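Local coordinates for amidohydrolase 3 domain-containing protein (Pyrococcus furiosus, PDB 3ICJ) that binds two zinc ions and probably hydrolyses carbon-nitrogen bonds other than peptide bonds, as expected of an amidohydrolase, at residues F164-C169 against R201-S206; D181-K186 against E212-V217; R64-G69 against L75-L80; K38-G43 against K91-A96; V357-F362 against K386-R391. All blocks are in the same frame, centred on the assembly; numbering follows the deposited sequence.

Interaction 1: residues F164-C169 against R201-S206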
# COMPACT_ATOMS: atom_id res chain seq x y z
N PHE A 164 5.98 -2.07 -23.82
CA PHE A 164 4.59 -1.86 -23.43
C PHE A 164 4.54 -0.53 -22.70
O PHE A 164 5.12 -0.38 -21.62
CB PHE A 164 4.11 -3.02 -22.54
CG PHE A 164 2.65 -2.92 -22.11
CD1 PHE A 164 1.68 -3.63 -22.79
CD2 PHE A 164 2.27 -2.14 -21.03
CE1 PHE A 164 0.34 -3.55 -22.41
CE2 PHE A 164 0.93 -2.05 -20.64
CZ PHE A 164 -0.03 -2.76 -21.33
N LEU A 165 3.86 0.45 -23.31
CA LEU A 165 3.93 1.84 -22.84
C LEU A 165 2.56 2.46 -22.53
O LEU A 165 1.77 2.67 -23.43
CB LEU A 165 4.64 2.72 -23.87
CG LEU A 165 6.00 2.27 -24.41
CD1 LEU A 165 6.41 3.13 -25.60
CD2 LEU A 165 7.08 2.30 -23.34
N TYR A 166 2.31 2.73 -21.25
CA TYR A 166 1.07 3.38 -20.84
C TYR A 166 0.99 4.80 -21.39
O TYR A 166 2.00 5.48 -21.54
CB TYR A 166 0.96 3.40 -19.31
CG TYR A 166 0.67 2.04 -18.71
CD1 TYR A 166 -0.64 1.57 -18.62
CD2 TYR A 166 1.69 1.24 -18.22
CE1 TYR A 166 -0.91 0.33 -18.07
CE2 TYR A 166 1.42 0.00 -17.67
CZ TYR A 166 0.12 -0.45 -17.60
OH TYR A 166 -0.15 -1.68 -17.04
N ARG A 167 -0.23 5.25 -21.68
CA ARG A 167 -0.52 6.67 -21.78
C ARG A 167 -0.57 7.33 -20.41
O ARG A 167 -0.62 6.64 -19.39
CB ARG A 167 -1.84 6.90 -22.52
CG ARG A 167 -2.01 8.30 -23.09
CD ARG A 167 -3.38 8.48 -23.71
NE ARG A 167 -3.59 9.85 -24.17
CZ ARG A 167 -3.93 10.86 -23.37
NH1 ARG A 167 -4.09 10.66 -22.07
NH2 ARG A 167 -4.10 12.08 -23.87
N ARG A 168 -0.56 8.66 -20.39
CA ARG A 168 -0.63 9.41 -19.14
C ARG A 168 -1.72 8.86 -18.23
O ARG A 168 -1.48 8.57 -17.06
CB ARG A 168 -0.87 10.89 -19.42
CG ARG A 168 0.37 11.76 -19.33
CD ARG A 168 0.07 13.21 -19.66
NE ARG A 168 -0.92 13.78 -18.75
CZ ARG A 168 -2.19 14.00 -19.07
NH1 ARG A 168 -2.64 13.70 -20.28
NH2 ARG A 168 -3.01 14.53 -18.17
N CYS A 169 -2.92 8.71 -18.78
CA CYS A 169 -4.10 8.40 -17.98
C CYS A 169 -3.99 7.01 -17.35
O CYS A 169 -4.67 6.70 -16.38
CB CYS A 169 -5.37 8.50 -18.82
SG CYS A 169 -5.25 7.71 -20.45
N ARG A 201 -11.14 -2.68 -21.47
CA ARG A 201 -11.09 -4.09 -21.08
C ARG A 201 -9.78 -4.74 -21.50
O ARG A 201 -9.16 -5.47 -20.72
CB ARG A 201 -12.27 -4.85 -21.68
CG ARG A 201 -13.50 -4.91 -20.79
CD ARG A 201 -13.57 -3.70 -19.87
NE ARG A 201 -13.78 -4.08 -18.48
CZ ARG A 201 -13.57 -3.28 -17.44
NH1 ARG A 201 -13.13 -2.04 -17.63
NH2 ARG A 201 -13.79 -3.72 -16.21
N ALA A 202 -9.36 -4.47 -22.73
CA ALA A 202 -8.27 -5.21 -23.35
C ALA A 202 -6.95 -4.83 -22.73
O ALA A 202 -6.03 -5.61 -22.68
CB ALA A 202 -8.25 -4.98 -24.82
N LEU A 203 -6.88 -3.60 -22.25
CA LEU A 203 -5.75 -3.14 -21.44
C LEU A 203 -5.69 -3.84 -20.07
O LEU A 203 -4.63 -4.30 -19.66
CB LEU A 203 -5.79 -1.62 -21.26
CG LEU A 203 -4.84 -0.99 -20.23
CD1 LEU A 203 -3.37 -1.19 -20.59
CD2 LEU A 203 -5.11 0.46 -20.12
N GLU A 204 -6.83 -3.91 -19.38
CA GLU A 204 -6.97 -4.69 -18.14
C GLU A 204 -6.54 -6.15 -18.32
O GLU A 204 -5.78 -6.67 -17.50
CB GLU A 204 -8.40 -4.65 -17.62
CG GLU A 204 -8.79 -3.39 -16.88
CD GLU A 204 -10.29 -3.31 -16.59
OE1 GLU A 204 -10.93 -4.37 -16.40
OE2 GLU A 204 -10.83 -2.19 -16.56
N GLU A 205 -7.02 -6.79 -19.38
CA GLU A 205 -6.62 -8.16 -19.75
C GLU A 205 -5.12 -8.28 -20.11
O GLU A 205 -4.47 -9.25 -19.72
CB GLU A 205 -7.52 -8.70 -20.88
CG GLU A 205 -7.01 -9.93 -21.64
CD GLU A 205 -7.36 -11.28 -21.00
OE1 GLU A 205 -7.45 -12.28 -21.75
OE2 GLU A 205 -7.55 -11.37 -19.76
N SER A 206 -4.59 -7.29 -20.84
CA SER A 206 -3.15 -7.18 -21.12
C SER A 206 -2.32 -7.20 -19.84
O SER A 206 -1.35 -7.94 -19.76
CB SER A 206 -2.80 -5.92 -21.91
OG SER A 206 -3.30 -5.97 -23.23
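The axis of strand 164-167, which carries F164 and Y166, comes within 11.9 Å of the axis of helix 201-206, which carries L203 and S206, and their chain directions differ by 136°. Side chains span that gap, and all the cross-contacts are apolar. F164 has CG anti to its own backbone N (chi1 -178°), a setting that sends the ring out toward the helix. F164 CZ meets L203 CD1 at 3.8 Å, the methyl lying at the ring edge, near its plane. L203 CD1 also reaches Y166 CE1, again at 3.8 Å, so one leucine branch serves both aromatic rings. Strand 163-167 is an inner strand of a six-stranded mixed sheet, and helix 200-214 packs on it. Leucine, with its forked end, suits a helix position facing two rings from the sheet. The rings also touch one another: F164 CE2 lies 3.5 Å above one face of Y166, toward its rim. A turn along the helix, S206 CB approaches F164 CE1 at 4.0 Å. Buried serine needs a partner for its hydroxyl, and S206 OG bonds A202 O at 2.8 Å, while S206 N reaches that oxygen from the opposite face of its plane.

Interaction 2: residues D181-K186 against E212-V217; sequences DLLNLK and EKILTV
Two helix ends meet where L182 and L183, closing helix 177-183, pack on I214 at the end of helix 200-214. The backbones are closest between L182 and I214, whose CA atoms lie 7.6 Å apart. I214 sets off toward the leucines and then forks. Its longer branch, CG1 to CD1, stands beside the backbone N (chi1 -59°) and ends 3.7 Å from L183 CD2, the two side chains crossing at about a right angle. The shorter branch, I214 CG2, is met more loosely by L182 CD1 at 4.3 Å. A beta-branched residue thus offers one methyl to each of two neighbouring leucines. L183 starts out pointing away from I214, yet one of its methyls still reaches it; L183 is buried, whereas L182 lies at the exposed margin. Both chains then leave their helices. N184 takes a positive phi (52°), a conformation asparagine tolerates well, and its ND2 makes a weak bond to D181 O at 2.9 Å. On the other segment, beyond I214, T216 is the N-cap of helix 217-233, its hydroxyl bonding a main-chain N there, and T216 N in turn bonds D219 OD2. L183 also lies on S206 and I209 of helix 200-214, L182 on P162 just before strand 163-167, and L215 on Y220 and Y223 of helix 217-233.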
# COMPACT_ATOMS: atom_id res chain seq x y z
N ASP A 181 2.65 -10.34 -29.84
CA ASP A 181 2.85 -11.79 -30.03
C ASP A 181 2.86 -12.55 -28.71
O ASP A 181 2.38 -13.69 -28.64
CB ASP A 181 4.16 -12.07 -30.80
CG ASP A 181 4.11 -11.66 -32.28
OD1 ASP A 181 3.01 -11.35 -32.81
OD2 ASP A 181 5.19 -11.67 -32.92
N LEU A 182 3.41 -11.93 -27.67
CA LEU A 182 3.44 -12.54 -26.34
C LEU A 182 2.06 -12.57 -25.69
O LEU A 182 1.74 -13.50 -24.94
CB LEU A 182 4.45 -11.85 -25.43
CG LEU A 182 5.96 -11.98 -25.71
CD1 LEU A 182 6.74 -11.28 -24.60
CD2 LEU A 182 6.42 -13.44 -25.87
N LEU A 183 1.23 -11.57 -25.98
CA LEU A 183 -0.09 -11.45 -25.34
C LEU A 183 -1.15 -12.38 -25.93
O LEU A 183 -1.94 -12.96 -25.18
CB LEU A 183 -0.59 -10.00 -25.35
CG LEU A 183 0.05 -9.00 -24.37
CD1 LEU A 183 -0.62 -7.66 -24.49
CD2 LEU A 183 -0.06 -9.47 -22.93
N ASN A 184 -1.17 -12.50 -27.26
CA ASN A 184 -2.20 -13.27 -27.96
C ASN A 184 -3.65 -12.89 -27.59
O ASN A 184 -4.47 -13.78 -27.34
CB ASN A 184 -1.96 -14.77 -27.80
CG ASN A 184 -1.31 -15.38 -29.01
OD1 ASN A 184 -1.87 -16.28 -29.63
ND2 ASN A 184 -0.14 -14.88 -29.37
N LEU A 185 -3.93 -11.59 -27.55
CA LEU A 185 -5.27 -11.08 -27.22
C LEU A 185 -6.28 -11.43 -28.29
O LEU A 185 -5.95 -11.45 -29.47
CB LEU A 185 -5.24 -9.56 -27.09
CG LEU A 185 -4.36 -8.88 -26.05
CD1 LEU A 185 -4.35 -7.40 -26.37
CD2 LEU A 185 -4.86 -9.16 -24.64
N LYS A 186 -7.52 -11.70 -27.87
CA LYS A 186 -8.63 -11.96 -28.80
C LYS A 186 -9.08 -10.63 -29.41
O LYS A 186 -8.98 -9.60 -28.74
CB LYS A 186 -9.78 -12.67 -28.07
CG LYS A 186 -9.38 -13.95 -27.35
CD LYS A 186 -10.56 -14.63 -26.68
CE LYS A 186 -10.09 -15.77 -25.79
NZ LYS A 186 -11.22 -16.69 -25.47
N GLU A 212 0.48 -12.45 -14.77
CA GLU A 212 0.31 -13.87 -14.48
C GLU A 212 1.11 -14.82 -15.38
O GLU A 212 1.61 -15.84 -14.90
CB GLU A 212 -1.18 -14.24 -14.51
CG GLU A 212 -2.02 -13.48 -13.50
CD GLU A 212 -3.50 -13.83 -13.56
OE1 GLU A 212 -4.23 -13.45 -12.63
OE2 GLU A 212 -3.93 -14.48 -14.53
N LYS A 213 1.21 -14.50 -16.67
CA LYS A 213 1.89 -15.37 -17.63
C LYS A 213 3.33 -14.97 -17.99
O LYS A 213 4.21 -15.82 -17.98
CB LYS A 213 1.06 -15.53 -18.92
CG LYS A 213 1.63 -16.59 -19.87
CD LYS A 213 0.96 -16.62 -21.23
CE LYS A 213 1.63 -17.68 -22.11
NZ LYS A 213 1.07 -17.72 -23.49
N ILE A 214 3.56 -13.69 -18.29
CA ILE A 214 4.83 -13.25 -18.90
C ILE A 214 5.96 -12.96 -17.90
O ILE A 214 7.08 -13.46 -18.06
CB ILE A 214 4.60 -12.03 -19.83
CG1 ILE A 214 3.62 -12.41 -20.93
CG2 ILE A 214 5.91 -11.53 -20.42
CD1 ILE A 214 2.85 -11.24 -21.48
N LEU A 215 5.68 -12.15 -16.87
CA LEU A 215 6.64 -11.91 -15.79
C LEU A 215 6.97 -13.20 -15.03
O LEU A 215 6.12 -14.06 -14.86
CB LEU A 215 6.12 -10.83 -14.84
CG LEU A 215 5.88 -9.47 -15.50
CD1 LEU A 215 5.22 -8.52 -14.52
CD2 LEU A 215 7.16 -8.87 -16.06
N THR A 216 8.22 -13.34 -14.60
CA THR A 216 8.69 -14.56 -13.95
C THR A 216 8.85 -14.32 -12.45
O THR A 216 8.72 -13.17 -11.99
CB THR A 216 10.05 -15.05 -14.52
OG1 THR A 216 11.08 -14.10 -14.19
CG2 THR A 216 9.99 -15.25 -16.03
N VAL A 217 9.12 -15.39 -11.71
CA VAL A 217 9.44 -15.29 -10.27
C VAL A 217 10.65 -14.37 -10.04
O VAL A 217 10.60 -13.50 -9.18
CB VAL A 217 9.66 -16.69 -9.63
CG1 VAL A 217 10.29 -16.57 -8.22
CG2 VAL A 217 8.33 -17.45 -9.58

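Interaction 3: residues R64-G69 against L75-L80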
# COMPACT_ATOMS: atom_id res chain seq x y z
N ARG A 64 15.22 -6.48 19.67
CA ARG A 64 14.14 -6.05 20.55
C ARG A 64 14.64 -5.00 21.52
O ARG A 64 15.83 -4.96 21.82
CB ARG A 64 13.59 -7.22 21.35
CG ARG A 64 13.25 -8.42 20.51
CD ARG A 64 11.82 -8.77 20.70
NE ARG A 64 11.36 -9.70 19.68
CZ ARG A 64 10.08 -9.94 19.45
NH1 ARG A 64 9.14 -9.32 20.16
NH2 ARG A 64 9.73 -10.81 18.50
N VAL A 65 13.73 -4.17 22.02
CA VAL A 65 14.07 -3.15 23.00
C VAL A 65 14.18 -3.83 24.37
O VAL A 65 13.28 -4.53 24.81
CB VAL A 65 13.01 -2.01 23.04
CG1 VAL A 65 13.26 -1.04 24.21
CG2 VAL A 65 12.99 -1.25 21.70
N LEU A 66 15.32 -3.61 25.02
CA LEU A 66 15.63 -4.21 26.31
C LEU A 66 15.31 -3.22 27.43
O LEU A 66 14.83 -3.61 28.51
CB LEU A 66 17.13 -4.56 26.34
CG LEU A 66 17.60 -5.12 27.69
CD1 LEU A 66 16.99 -6.49 27.88
CD2 LEU A 66 19.08 -5.16 27.81
N TYR A 67 15.59 -1.95 27.17
CA TYR A 67 15.42 -0.87 28.14
C TYR A 67 15.15 0.44 27.40
O TYR A 67 15.80 0.76 26.41
CB TYR A 67 16.70 -0.75 29.04
CG TYR A 67 16.67 0.42 29.99
CD1 TYR A 67 15.95 0.35 31.19
CD2 TYR A 67 17.31 1.62 29.68
CE1 TYR A 67 15.89 1.44 32.05
CE2 TYR A 67 17.26 2.71 30.52
CZ TYR A 67 16.55 2.62 31.70
OH TYR A 67 16.51 3.72 32.55
N ALA A 68 14.19 1.21 27.91
CA ALA A 68 13.94 2.58 27.47
C ALA A 68 13.84 3.47 28.71
O ALA A 68 12.99 3.24 29.58
CB ALA A 68 12.63 2.63 26.65
N GLY A 69 14.74 4.46 28.84
CA GLY A 69 14.79 5.30 30.05
C GLY A 69 15.95 6.27 30.02
O GLY A 69 16.27 6.81 28.95
N LEU A 75 23.65 3.55 29.37
CA LEU A 75 25.09 3.49 29.23
C LEU A 75 25.68 2.42 30.17
O LEU A 75 26.52 1.61 29.75
CB LEU A 75 25.70 4.87 29.47
CG LEU A 75 27.22 5.02 29.45
CD1 LEU A 75 27.82 4.45 28.16
CD2 LEU A 75 27.62 6.48 29.62
N ARG A 76 25.20 2.40 31.41
CA ARG A 76 25.68 1.46 32.42
C ARG A 76 25.32 0.01 32.05
O ARG A 76 26.13 -0.88 32.28
CB ARG A 76 25.11 1.84 33.79
CG ARG A 76 25.72 1.13 34.99
CD ARG A 76 27.00 1.79 35.49
NE ARG A 76 28.19 1.01 35.13
CZ ARG A 76 28.65 -0.02 35.83
NH1 ARG A 76 29.74 -0.65 35.43
NH2 ARG A 76 28.02 -0.43 36.94
N ILE A 77 24.13 -0.21 31.50
CA ILE A 77 23.72 -1.56 31.07
C ILE A 77 24.67 -2.10 29.98
O ILE A 77 25.17 -3.24 30.07
CB ILE A 77 22.24 -1.61 30.62
CG1 ILE A 77 21.31 -1.36 31.81
CG2 ILE A 77 21.90 -2.98 29.97
CD1 ILE A 77 19.80 -1.27 31.45
N ALA A 78 24.94 -1.27 28.99
CA ALA A 78 25.80 -1.62 27.87
C ALA A 78 27.27 -1.77 28.28
O ALA A 78 28.00 -2.59 27.70
CB ALA A 78 25.67 -0.60 26.76
N GLU A 79 27.69 -1.00 29.28
CA GLU A 79 29.02 -1.17 29.86
C GLU A 79 29.14 -2.54 30.53
O GLU A 79 30.14 -3.22 30.35
CB GLU A 79 29.33 -0.07 30.86
CG GLU A 79 29.74 1.25 30.24
CD GLU A 79 29.82 2.38 31.27
OE1 GLU A 79 29.58 2.16 32.49
OE2 GLU A 79 30.11 3.52 30.84
N LEU A 80 28.12 -2.95 31.28
CA LEU A 80 28.17 -4.23 31.99
C LEU A 80 28.10 -5.45 31.06
O LEU A 80 28.74 -6.46 31.32
CB LEU A 80 27.06 -4.32 33.03
CG LEU A 80 27.15 -3.41 34.25
CD1 LEU A 80 25.81 -3.42 34.93
CD2 LEU A 80 28.27 -3.82 35.22
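The backbone bond from E79 N to L75 O, 2.9 Å long, spans the helical turn that presents I77 to L66 and Y67. R76 NE and E79 OE1 add a surface salt bridge at 3.2 Å, the oxygen lying in the guanidinium plane and the bond nearly straight (171°). The contact itself is apolar. I77 CD1 sits over one face of the Y67 ring in a CH-pi contact, 4.3 Å from its centroid and 27° off the normal. I77 CG2, the other branch, meets L66 CD2 at 4.2 Å: CG1 stands beside the backbone N (chi1 -67°) and CG2 anti to it, which sends the two arms to adjacent residues. Neighbours in a regular strand point to opposite sides; here a classic beta bulge, with L66 and Y67 both facing V59, turns both toward the helix. Strand 64-69 borders a four-stranded sheet, and helix 71-81 packs on it through I77 on M37 and A78 on A39 before strand 84-87, parallel to 64-69, completes a beta-alpha-beta crossover.

Interaction 4: residues K38-G43 against K91-A96; sequences KALING and KFVMPA
L40 reaches toward V93 one carbon at a time. L40 CB lies 5.2 Å from V93 CG2, too far for touching, and CG is no nearer. CG is turned beside the backbone N with chi1 at -41°, some way from a perfectly staggered -60°. From there L40 CD1 makes the contact, 4.4 Å from V93 CG2 and 4.5 Å from V93 CG1, a loose meeting of methyls between two buried residues. V93 points to L40 in its turn, and a short beta-branched side chain suits this place in an extended strand. Strand 37-41 belongs to the small four-stranded sheet near the N terminus, while strand 92-102 lies in a different mixed sheet and carries the zinc ligand H101 near its far end; no hydrogen bond joins the two segments here. Their backbones draw closest where strand 37-41 has ended, with G43 CA 3.5 Å from K91 O. Glycine suits this place: with no side chain, G43 lets the K91 carbonyl come this close. N42, just before, has a positive phi (54°), which asparagine accepts readily, and its ND2 bonds D87 OD1. V93 lies also on I45 of strand 44-49 and on Y494 of strand 494-497.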
# COMPACT_ATOMS: atom_id res chain seq x y z
N LYS A 38 23.19 -3.00 21.40
CA LYS A 38 23.51 -1.58 21.28
C LYS A 38 22.70 -0.67 22.20
O LYS A 38 21.50 -0.89 22.43
CB LYS A 38 23.49 -1.08 19.82
CG LYS A 38 22.24 -1.39 19.01
CD LYS A 38 22.44 -1.09 17.52
CE LYS A 38 23.47 -2.03 16.89
NZ LYS A 38 23.84 -1.62 15.52
N ALA A 39 23.37 0.34 22.74
CA ALA A 39 22.72 1.39 23.48
C ALA A 39 22.84 2.69 22.68
O ALA A 39 23.94 3.11 22.32
CB ALA A 39 23.34 1.54 24.88
N LEU A 40 21.70 3.29 22.37
CA LEU A 40 21.63 4.63 21.77
C LEU A 40 21.45 5.60 22.93
O LEU A 40 20.45 5.53 23.65
CB LEU A 40 20.46 4.75 20.79
CG LEU A 40 20.16 3.57 19.86
CD1 LEU A 40 18.85 3.82 19.13
CD2 LEU A 40 21.28 3.37 18.87
N ILE A 41 22.42 6.50 23.13
CA ILE A 41 22.44 7.40 24.30
C ILE A 41 22.55 8.87 23.90
O ILE A 41 22.74 9.17 22.72
CB ILE A 41 23.57 7.01 25.30
CG1 ILE A 41 24.95 7.08 24.64
CG2 ILE A 41 23.35 5.59 25.88
CD1 ILE A 41 26.04 7.31 25.64
N ASN A 42 22.42 9.79 24.87
CA ASN A 42 22.65 11.23 24.65
C ASN A 42 21.82 11.84 23.48
O ASN A 42 22.30 12.62 22.66
CB ASN A 42 24.17 11.53 24.54
CG ASN A 42 24.51 13.01 24.59
OD1 ASN A 42 23.86 13.79 25.29
ND2 ASN A 42 25.54 13.41 23.83
N GLY A 43 20.55 11.43 23.41
CA GLY A 43 19.62 12.00 22.42
C GLY A 43 18.19 11.94 22.93
O GLY A 43 17.96 11.66 24.11
N LYS A 91 20.55 14.01 18.64
CA LYS A 91 19.64 13.63 17.55
C LYS A 91 18.38 12.97 18.09
O LYS A 91 18.30 12.58 19.26
CB LYS A 91 20.32 12.71 16.54
CG LYS A 91 21.23 13.44 15.55
CD LYS A 91 21.82 12.45 14.54
CE LYS A 91 23.12 12.96 13.96
NZ LYS A 91 24.20 12.95 14.98
N PHE A 92 17.38 12.85 17.22
CA PHE A 92 16.09 12.29 17.59
C PHE A 92 15.89 10.87 17.04
O PHE A 92 16.31 10.56 15.93
CB PHE A 92 14.95 13.21 17.16
CG PHE A 92 15.00 14.58 17.81
CD1 PHE A 92 14.25 14.85 18.95
CD2 PHE A 92 15.81 15.59 17.29
CE1 PHE A 92 14.32 16.11 19.57
CE2 PHE A 92 15.87 16.85 17.89
CZ PHE A 92 15.12 17.10 19.04
N VAL A 93 15.27 10.01 17.85
CA VAL A 93 14.90 8.66 17.40
C VAL A 93 13.36 8.54 17.48
O VAL A 93 12.73 9.15 18.34
CB VAL A 93 15.60 7.57 18.24
CG1 VAL A 93 15.21 6.17 17.80
CG2 VAL A 93 17.13 7.71 18.18
N MET A 94 12.77 7.76 16.57
CA MET A 94 11.32 7.43 16.65
C MET A 94 11.06 6.02 16.08
O MET A 94 11.89 5.52 15.31
CB MET A 94 10.48 8.52 15.92
CG MET A 94 10.58 8.55 14.36
SD MET A 94 9.35 9.63 13.53
CE MET A 94 7.97 8.49 13.37
N PRO A 95 9.92 5.38 16.44
CA PRO A 95 9.58 4.11 15.80
C PRO A 95 9.52 4.31 14.28
O PRO A 95 9.06 5.38 13.81
CB PRO A 95 8.18 3.79 16.36
CG PRO A 95 8.11 4.56 17.65
CD PRO A 95 8.84 5.83 17.36
N ALA A 96 10.03 3.33 13.53
CA ALA A 96 9.99 3.40 12.09
C ALA A 96 8.54 3.38 11.59
O ALA A 96 7.63 2.90 12.28
CB ALA A 96 10.80 2.27 11.46

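Interaction 5: residues V357-F362 against K386-R391; sequences VALDAF and KELKVR
The ring of F362 receives V390 CG1 obliquely, with CE2 at 4.0 Å, the two side chains crossing at about a right angle; F367 also touches this phenylalanine. V390 splits its methyls: with CG1 anti to the backbone N (chi1 -173°) and given to the ring, CG2 turns to L359 CD2 at 3.7 Å. L359 CD2 lies also 4.1 Å from L388 CD1, which rests 3.9 Å from the L359 carbonyl O. The side chains that meet are all apolar; L359, F362 and V390 are buried, L388 less so. Between L388 and V390 the chain leaves its helix through a Schellman motif at K389, whose positive phi (53°) turns the chain out and sets V390 against helix 352-365. The setting is consistent with the beta/alpha barrel of the amidohydrolase family: strand 346-349, carrying the zinc ligand H348, precedes helix 352-365, and helix 379-388 leads into strand 391-394. F362 and V390 both pack on I371 of strand 370-371, and F362 on I335 of helix 328-338.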
# COMPACT_ATOMS: atom_id res chain seq x y z
N VAL A 357 -21.75 -3.44 2.87
CA VAL A 357 -21.56 -4.84 2.45
C VAL A 357 -20.47 -5.51 3.31
O VAL A 357 -20.66 -6.63 3.81
CB VAL A 357 -21.23 -4.95 0.92
CG1 VAL A 357 -20.76 -6.39 0.55
CG2 VAL A 357 -22.45 -4.57 0.09
N ALA A 358 -19.36 -4.79 3.51
CA ALA A 358 -18.24 -5.27 4.34
C ALA A 358 -18.64 -5.44 5.82
O ALA A 358 -18.35 -6.47 6.41
CB ALA A 358 -17.03 -4.34 4.22
N LEU A 359 -19.32 -4.45 6.39
CA LEU A 359 -19.86 -4.55 7.75
C LEU A 359 -20.86 -5.70 7.93
O LEU A 359 -20.77 -6.43 8.92
CB LEU A 359 -20.45 -3.22 8.22
CG LEU A 359 -19.49 -2.02 8.35
CD1 LEU A 359 -20.27 -0.74 8.63
CD2 LEU A 359 -18.46 -2.25 9.42
N ASP A 360 -21.78 -5.87 6.98
CA ASP A 360 -22.70 -7.00 6.97
C ASP A 360 -21.97 -8.33 6.97
O ASP A 360 -22.37 -9.26 7.65
CB ASP A 360 -23.61 -6.99 5.73
CG ASP A 360 -24.67 -5.89 5.77
OD1 ASP A 360 -24.90 -5.27 6.83
OD2 ASP A 360 -25.28 -5.65 4.71
N ALA A 361 -20.92 -8.42 6.16
CA ALA A 361 -20.17 -9.66 6.03
C ALA A 361 -19.43 -10.01 7.33
O ALA A 361 -19.43 -11.18 7.73
CB ALA A 361 -19.22 -9.57 4.88
N PHE A 362 -18.83 -9.00 7.97
CA PHE A 362 -18.12 -9.18 9.24
C PHE A 362 -19.07 -9.51 10.38
O PHE A 362 -18.75 -10.36 11.22
CB PHE A 362 -17.27 -7.95 9.60
CG PHE A 362 -16.11 -7.70 8.69
CD1 PHE A 362 -15.45 -8.75 8.06
CD2 PHE A 362 -15.65 -6.40 8.47
CE1 PHE A 362 -14.36 -8.51 7.22
CE2 PHE A 362 -14.58 -6.15 7.62
CZ PHE A 362 -13.93 -7.20 7.00
N LYS A 386 -17.50 1.01 15.39
CA LYS A 386 -17.07 1.00 16.80
C LYS A 386 -17.38 -0.35 17.47
O LYS A 386 -16.48 -0.94 18.07
CB LYS A 386 -17.78 2.14 17.56
CG LYS A 386 -17.31 2.36 18.99
CD LYS A 386 -18.17 3.46 19.62
CE LYS A 386 -18.13 3.43 21.15
NZ LYS A 386 -16.91 4.09 21.66
N GLU A 387 -18.63 -0.82 17.32
CA GLU A 387 -19.15 -2.02 18.01
C GLU A 387 -18.52 -3.33 17.53
O GLU A 387 -18.25 -4.22 18.33
CB GLU A 387 -20.70 -2.04 17.94
CG GLU A 387 -21.41 -3.36 17.59
CD GLU A 387 -22.70 -3.15 16.76
OE1 GLU A 387 -22.87 -3.85 15.73
OE2 GLU A 387 -23.53 -2.28 17.11
N LEU A 388 -18.27 -3.42 16.22
CA LEU A 388 -17.61 -4.57 15.61
C LEU A 388 -16.07 -4.48 15.67
O LEU A 388 -15.39 -5.44 15.28
CB LEU A 388 -18.03 -4.70 14.15
CG LEU A 388 -19.47 -5.08 13.79
CD1 LEU A 388 -19.69 -4.89 12.29
CD2 LEU A 388 -19.81 -6.52 14.25
N LYS A 389 -15.55 -3.33 16.13
CA LYS A 389 -14.09 -3.08 16.27
C LYS A 389 -13.33 -3.36 14.96
O LYS A 389 -12.21 -3.92 14.97
CB LYS A 389 -13.48 -3.90 17.43
CG LYS A 389 -14.20 -3.77 18.79
CD LYS A 389 -13.60 -4.75 19.81
CE LYS A 389 -14.04 -4.43 21.23
NZ LYS A 389 -15.37 -4.99 21.55
N VAL A 390 -13.93 -2.96 13.84
CA VAL A 390 -13.32 -3.13 12.51
C VAL A 390 -12.09 -2.24 12.40
O VAL A 390 -12.14 -1.04 12.69
CB VAL A 390 -14.30 -2.75 11.38
CG1 VAL A 390 -13.69 -3.11 10.01
CG2 VAL A 390 -15.64 -3.46 11.57
N ARG A 391 -10.98 -2.84 11.98
CA ARG A 391 -9.74 -2.10 11.78
C ARG A 391 -9.80 -1.45 10.41
O ARG A 391 -10.40 -2.01 9.49
CB ARG A 391 -8.56 -3.05 11.90
CG ARG A 391 -8.36 -3.57 13.34
CD ARG A 391 -7.56 -4.85 13.37
NE ARG A 391 -8.33 -6.03 12.97
CZ ARG A 391 -8.02 -6.85 11.96
NH1 ARG A 391 -6.92 -6.66 11.25
NH2 ARG A 391 -8.80 -7.89 11.68

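How the interactions relate
From the N terminus, interaction 4 opens at 38-43 and closes at 91-96; interaction 3 is nested inside its loop. The two touch where A78 meets A39 and tie the small N-terminal sheet to its helix and to the strand leading to the zinc site. Next come interaction 1, opening at 164-169 and closing at 201-206, and interaction 2, opening at 181-186 and closing at 212-217; they cross, and L183 and L185 pack on S206, so helix 200-214 is shared. These lie across the chain's centre from interactions 3 and 4. Interaction 5 closes a later loop in the zinc-binding part, its nearest atoms about 17 Å from interaction 4 and about 18 Å from interaction 1.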